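Local coordinates for tryptophan halogenase (Shewanella frigidimarina, PDB 2PYX), which probably acts as an FAD-dependent halogenase of the tryptophan halogenase family, likely halogenating tryptophan or a related substrate, at residues D79-Q83 and C84-F88. Residues are numbered along the deposited sequence; the frame is centred on the assembly and turned at random.
Sequences DFIRQ and CDASF
Phe80 and Cys84, one helical turn apart, meet through ring and sulfur: Cys84 SG lies obliquely off the ring, 3.7 Å from Phe80 CD1, in a sulfur-aromatic contact. On the same side of the ring plane but toward the opposite flank, Phe80 CE2 lies 3.9 Å from the methyl CB of Ala86. A chi1 of 170° lays the Phe80 ring over the chain leaving the helix, where it covers both groups. Farther along, Ile81 extends to Phe88 at about a right angle, its CD1 3.7 Å from Phe88 CZ. An alanine in place of Phe80 would probably leave Cys84 SG without its aromatic partner and open a gap beside the Ala86 methyl. Cys84, first to leave helical phi/psi, makes a bent (136°) i+4 bond of 2.9 Å from its N to Phe80 O. A water bridges Ile81 O and Ala86 O, donating to both. Around these contacts, Tyr170 and Phe177 meet the Phe80 ring edge-to-face, while Leu515 of helix 511-520 touches Ile81 and Phe88. Left-handed Asp85 (phi 50°) and a weak 6→1 bond, Ala86 N to Ile81 O at 3.3 Å, give a Schellman-like C-cap lacking the 5→2 bond, leading from helix 77-83 into strand 87-95, which carries the predicted active-site Lys89.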
# COMPACT_ATOMS: atom_id res chain seq x y z
N ASP A 79 3.62 -20.76 4.55
CA ASP A 79 2.27 -21.04 4.06
C ASP A 79 1.78 -19.87 3.18
O ASP A 79 1.26 -20.07 2.11
CB ASP A 79 1.29 -21.21 5.23
CG ASP A 79 1.48 -22.51 6.00
OD1 ASP A 79 2.20 -23.42 5.54
OD2 ASP A 79 0.86 -22.62 7.07
N PHE A 80 1.95 -18.64 3.67
CA PHE A 80 1.56 -17.46 2.91
C PHE A 80 2.24 -17.39 1.54
O PHE A 80 1.60 -17.21 0.49
CB PHE A 80 1.86 -16.19 3.74
CG PHE A 80 1.72 -14.91 2.96
CD1 PHE A 80 0.47 -14.39 2.64
CD2 PHE A 80 2.85 -14.22 2.50
CE1 PHE A 80 0.35 -13.24 1.88
CE2 PHE A 80 2.72 -13.08 1.76
CZ PHE A 80 1.48 -12.57 1.44
N ILE A 81 3.57 -17.49 1.55
CA ILE A 81 4.34 -17.38 0.32
C ILE A 81 3.94 -18.46 -0.68
O ILE A 81 3.75 -18.19 -1.87
CB ILE A 81 5.88 -17.41 0.62
CG1 ILE A 81 6.28 -16.12 1.33
CG2 ILE A 81 6.71 -17.59 -0.66
CD1 ILE A 81 7.72 -16.10 1.84
N ARG A 82 3.79 -19.68 -0.17
CA ARG A 82 3.49 -20.81 -1.03
C ARG A 82 2.09 -20.69 -1.60
O ARG A 82 1.89 -20.93 -2.78
CB ARG A 82 3.64 -22.10 -0.23
CG ARG A 82 5.14 -22.44 0.14
CD ARG A 82 5.26 -23.51 1.22
NE ARG A 82 6.64 -23.80 1.63
CZ ARG A 82 6.97 -24.43 2.76
NH1 ARG A 82 6.03 -24.83 3.60
NH2 ARG A 82 8.24 -24.67 3.07
N GLN A 83 1.12 -20.30 -0.78
CA GLN A 83 -0.29 -20.32 -1.18
C GLN A 83 -0.77 -19.08 -1.94
O GLN A 83 -1.79 -19.11 -2.64
CB GLN A 83 -1.16 -20.60 0.04
CG GLN A 83 -0.90 -22.01 0.57
CD GLN A 83 -1.56 -22.27 1.92
OE1 GLN A 83 -2.66 -21.79 2.19
NE2 GLN A 83 -0.88 -23.03 2.77
N CYS A 84 -0.04 -17.97 -1.81
CA CYS A 84 -0.50 -16.70 -2.37
C CYS A 84 0.34 -16.21 -3.55
O CYS A 84 0.25 -15.04 -3.94
CB CYS A 84 -0.54 -15.63 -1.27
SG CYS A 84 -1.62 -16.15 0.08
N ASP A 85 1.18 -17.10 -4.09
CA ASP A 85 2.07 -16.78 -5.20
C ASP A 85 2.85 -15.51 -4.89
O ASP A 85 2.92 -14.60 -5.70
CB ASP A 85 1.26 -16.63 -6.50
CG ASP A 85 2.13 -16.73 -7.76
OD1 ASP A 85 3.30 -17.13 -7.66
OD2 ASP A 85 1.61 -16.42 -8.85
N ALA A 86 3.45 -15.46 -3.72
CA ALA A 86 4.09 -14.23 -3.26
C ALA A 86 5.59 -14.18 -3.55
O ALA A 86 6.27 -15.21 -3.67
CB ALA A 86 3.88 -14.07 -1.78
N SER A 87 6.09 -12.96 -3.72
CA SER A 87 7.52 -12.68 -3.74
C SER A 87 7.78 -11.49 -2.81
O SER A 87 6.85 -10.83 -2.31
CB SER A 87 8.01 -12.38 -5.16
OG SER A 87 9.43 -12.32 -5.22
N PHE A 88 9.06 -11.21 -2.54
CA PHE A 88 9.45 -10.14 -1.63
C PHE A 88 9.54 -8.83 -2.37
O PHE A 88 10.16 -8.76 -3.42
CB PHE A 88 10.81 -10.45 -0.99
CG PHE A 88 10.84 -11.79 -0.32
CD1 PHE A 88 10.20 -11.99 0.89
CD2 PHE A 88 11.45 -12.86 -0.93
CE1 PHE A 88 10.21 -13.25 1.47
CE2 PHE A 88 11.44 -14.11 -0.36
CZ PHE A 88 10.82 -14.30 0.83
O HOH W 1 5.70 -17.93 -3.85